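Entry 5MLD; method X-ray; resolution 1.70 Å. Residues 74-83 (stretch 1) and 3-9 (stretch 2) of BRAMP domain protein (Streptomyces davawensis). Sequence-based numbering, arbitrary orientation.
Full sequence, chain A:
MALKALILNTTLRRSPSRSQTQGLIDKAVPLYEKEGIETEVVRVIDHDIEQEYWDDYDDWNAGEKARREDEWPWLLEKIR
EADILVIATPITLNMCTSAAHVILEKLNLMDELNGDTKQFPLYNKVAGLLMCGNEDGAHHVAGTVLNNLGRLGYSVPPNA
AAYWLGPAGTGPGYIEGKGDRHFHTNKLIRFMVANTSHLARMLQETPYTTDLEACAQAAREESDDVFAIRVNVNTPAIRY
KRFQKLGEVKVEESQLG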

# COMPACT_ATOMS: atom_id res chain seq x y z
N TRP A 74 -11.89 4.57 -28.87
CA TRP A 74 -13.29 4.32 -28.55
C TRP A 74 -13.52 4.32 -27.03
O TRP A 74 -14.44 4.99 -26.54
CB TRP A 74 -13.72 2.98 -29.16
CG TRP A 74 -15.02 2.44 -28.66
CD1 TRP A 74 -16.26 2.76 -29.12
CD2 TRP A 74 -15.21 1.44 -27.64
NE1 TRP A 74 -17.22 2.04 -28.44
CE2 TRP A 74 -16.60 1.22 -27.52
CE3 TRP A 74 -14.35 0.71 -26.82
CZ2 TRP A 74 -17.14 0.31 -26.61
CZ3 TRP A 74 -14.89 -0.19 -25.91
CH2 TRP A 74 -16.27 -0.38 -25.82
N LEU A 75 -12.69 3.59 -26.28
CA LEU A 75 -12.89 3.54 -24.83
C LEU A 75 -12.55 4.87 -24.16
O LEU A 75 -13.26 5.29 -23.24
CB LEU A 75 -12.05 2.41 -24.22
CG LEU A 75 -12.17 2.19 -22.70
CD1 LEU A 75 -13.61 2.08 -22.24
CD2 LEU A 75 -11.36 0.95 -22.26
N LEU A 76 -11.47 5.52 -24.60
CA LEU A 76 -11.11 6.83 -24.03
C LEU A 76 -12.24 7.83 -24.22
O LEU A 76 -12.52 8.64 -23.33
CB LEU A 76 -9.82 7.35 -24.69
CG LEU A 76 -9.31 8.71 -24.21
CD1 LEU A 76 -9.18 8.74 -22.70
CD2 LEU A 76 -7.96 9.05 -24.85
N GLU A 77 -12.91 7.78 -25.37
CA GLU A 77 -13.99 8.73 -25.60
C GLU A 77 -15.16 8.47 -24.65
O GLU A 77 -15.79 9.43 -24.18
CB GLU A 77 -14.44 8.68 -27.06
CG GLU A 77 -15.43 9.77 -27.45
CD GLU A 77 -14.98 11.18 -27.04
OE1 GLU A 77 -15.85 11.96 -26.61
OE2 GLU A 77 -13.78 11.51 -27.16
N LYS A 78 -15.48 7.20 -24.36
CA LYS A 78 -16.51 6.92 -23.37
C LYS A 78 -16.13 7.45 -21.99
O LYS A 78 -16.98 7.95 -21.25
CB LYS A 78 -16.80 5.42 -23.31
CG LYS A 78 -17.52 4.88 -24.54
CD LYS A 78 -18.06 3.47 -24.33
CE LYS A 78 -18.92 3.06 -25.51
NZ LYS A 78 -20.15 3.90 -25.60
N ILE A 79 -14.85 7.33 -21.63
CA ILE A 79 -14.41 7.84 -20.33
C ILE A 79 -14.50 9.36 -20.30
O ILE A 79 -14.90 9.95 -19.29
CB ILE A 79 -12.98 7.35 -20.03
CG1 ILE A 79 -12.96 5.83 -19.90
CG2 ILE A 79 -12.46 8.02 -18.78
CD1 ILE A 79 -11.54 5.26 -19.88
N ARG A 80 -14.13 10.01 -21.40
CA ARG A 80 -14.25 11.47 -21.45
C ARG A 80 -15.69 11.92 -21.31
O ARG A 80 -15.97 12.97 -20.73
CB ARG A 80 -13.67 12.00 -22.75
CG ARG A 80 -12.18 11.96 -22.83
CD ARG A 80 -11.77 12.45 -24.19
NE ARG A 80 -10.48 13.13 -24.14
CZ ARG A 80 -10.33 14.39 -23.77
NH1 ARG A 80 -11.38 15.12 -23.42
NH2 ARG A 80 -9.12 14.93 -23.75
N GLU A 81 -16.62 11.14 -21.86
CA GLU A 81 -18.03 11.53 -21.83
C GLU A 81 -18.73 11.18 -20.53
O GLU A 81 -19.77 11.77 -20.23
CB GLU A 81 -18.78 10.87 -22.99
CG GLU A 81 -18.29 11.27 -24.37
CD GLU A 81 -18.95 10.44 -25.47
OE1 GLU A 81 -20.10 9.99 -25.26
OE2 GLU A 81 -18.33 10.23 -26.53
N ALA A 82 -18.20 10.25 -19.74
CA ALA A 82 -18.91 9.78 -18.56
C ALA A 82 -18.72 10.76 -17.40
O ALA A 82 -17.61 11.21 -17.13
CB ALA A 82 -18.43 8.39 -18.16
N ASP A 83 -19.82 11.07 -16.72
CA ASP A 83 -19.75 11.94 -15.55
C ASP A 83 -19.30 11.18 -14.32
O ASP A 83 -18.65 11.75 -13.44
CB ASP A 83 -21.11 12.60 -15.33
CG ASP A 83 -21.62 13.25 -16.60
OD1 ASP A 83 -21.11 14.34 -16.92
OD2 ASP A 83 -22.50 12.66 -17.29
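Stretch 2 (3-9) LKALILN

Leu 6 is the apolar centre of the contact. Its CA-to-CB bond points toward stretch 1, its chi1 is t (178°) and its chi2 is p (61°), and 81 Å² of its surface is covered by the other stretch, the largest value of any residue in either segment. Three residues of stretch 1 close around it. CD2 of Leu 6 lies 3.8 Å from CG1 of Ile 79 and 4.0 Å from CB of Lys 78, while CB of Leu 6 is 3.6 Å from CB of Ala 82. Lys 78 thus contributes the base of its side chain: its CA-to-CB bond points toward the strand, but the end leads away, and NZ is hydrogen-bonded elsewhere in the structure.

From this centre the apolar contact continues to Leu 8, two residues further along the strand and again with CA-to-CB directed toward stretch 1. CD2 of Leu 8 is 4.1 Å from CD1 of Leu 75, and CD1 of Leu 8 is 4.4 Å from CD1 of Ile 79. Leu 75 starts sideways, but its end comes nearer the strand, which explains how a residue a full turn before Ile 79 still reaches Leu 8. Ala 5, Ile 7 and Asn 9, which alternate with Lys 4, Leu 6 and Leu 8, make no contact with stretch 1: the CA-to-CB bond of Ala 5 points away, and its CB comes no closer to stretch 1 than 6.4 Å, at C of Asp 83, while Ile 7 and Asn 9 are out of reach. This alternation is what an extended backbone predicts, and phi/psi values from -127/138 at Lys 4 to -105/107 at Leu 8 confirm it.

The order of the pairs also gives the direction. Moving up the strand from Lys 4 through Leu 6 to Leu 8, the partners move back along stretch 1 from Ala 82 to Leu 75. The helix, 74-81 in this stretch, and the strand, 4-9, accordingly run closer to antiparallel than to parallel, with 136° between their N-to-C directions, a signed crossing angle of -136° and a closest axial approach of 8.6 Å. Backbone bonds such as Ile 79 N to Leu 75 O (3.0 Å) and Glu 81 N to Glu 77 O (3.0 Å) hold the helix together. Ala 82, at phi/psi -81/135, is the first residue to leave helical geometry, and its CA lies 5.1 Å from CA of Lys 4, the nearest backbone register.

Beyond Ala 82 the contact becomes polar. Asp 83 points toward stretch 2 with chi1 m (-51°), and its OD2 accepts a hydrogen bond from Lys 4 N at 2.8 Å, with an N-H...acceptor angle of 151°. In return, Asp 83 N donates to Lys 4 O at 2.9 Å, but the 127° angle makes this bond weak. Leu 3 flanks the pair, its CD2 3.5 Å from CG of Asp 83. At the exposed margin, CD of Lys 4 passes 4.1 Å from O of Glu 81. In all, the two stretches bury 445 Å², both sides summed.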

# COMPACT_ATOMS: atom_id res chain seq x y z
N LEU A 3 -26.93 12.74 -16.94
CA LEU A 3 -25.63 12.28 -16.49
C LEU A 3 -25.43 10.81 -16.85
O LEU A 3 -26.39 10.04 -16.97
CB LEU A 3 -25.51 12.45 -14.98
CG LEU A 3 -25.61 13.90 -14.49
CD1 LEU A 3 -25.79 13.87 -13.00
CD2 LEU A 3 -24.35 14.62 -14.85
N LYS A 4 -24.17 10.42 -17.02
CA LYS A 4 -23.82 9.07 -17.44
C LYS A 4 -22.82 8.47 -16.47
O LYS A 4 -21.87 9.14 -16.06
CB LYS A 4 -23.19 9.05 -18.85
CG LYS A 4 -24.08 9.66 -19.92
CD LYS A 4 -23.30 9.86 -21.20
CE LYS A 4 -24.00 10.87 -22.09
NZ LYS A 4 -24.40 10.28 -23.40
N ALA A 5 -23.03 7.20 -16.13
CA ALA A 5 -22.09 6.43 -15.33
C ALA A 5 -21.51 5.33 -16.21
O ALA A 5 -22.25 4.57 -16.84
CB ALA A 5 -22.78 5.82 -14.11
N LEU A 6 -20.18 5.24 -16.24
CA LEU A 6 -19.48 4.22 -17.00
C LEU A 6 -18.84 3.26 -16.01
O LEU A 6 -18.04 3.69 -15.17
CB LEU A 6 -18.43 4.84 -17.91
CG LEU A 6 -17.61 3.82 -18.71
CD1 LEU A 6 -18.53 3.00 -19.66
CD2 LEU A 6 -16.51 4.52 -19.46
N ILE A 7 -19.22 1.99 -16.07
CA ILE A 7 -18.71 0.97 -15.15
C ILE A 7 -17.81 0.05 -15.94
O ILE A 7 -18.26 -0.57 -16.91
CB ILE A 7 -19.85 0.18 -14.49
CG1 ILE A 7 -20.86 1.16 -13.85
CG2 ILE A 7 -19.27 -0.80 -13.46
CD1 ILE A 7 -22.15 0.52 -13.33
N LEU A 8 -16.54 -0.05 -15.54
CA LEU A 8 -15.56 -0.86 -16.27
C LEU A 8 -15.31 -2.13 -15.46
O LEU A 8 -14.68 -2.08 -14.40
CB LEU A 8 -14.25 -0.11 -16.50
CG LEU A 8 -14.39 1.22 -17.25
CD1 LEU A 8 -13.01 1.86 -17.43
CD2 LEU A 8 -15.08 1.00 -18.58
N ASN A 9 -15.84 -3.26 -15.94
CA ASN A 9 -15.50 -4.55 -15.34
C ASN A 9 -14.12 -4.95 -15.85
O ASN A 9 -13.95 -5.22 -17.04
CB ASN A 9 -16.54 -5.61 -15.70
CG ASN A 9 -16.29 -6.90 -14.98
OD1 ASN A 9 -15.17 -7.15 -14.53
ND2 ASN A 9 -17.32 -7.72 -14.84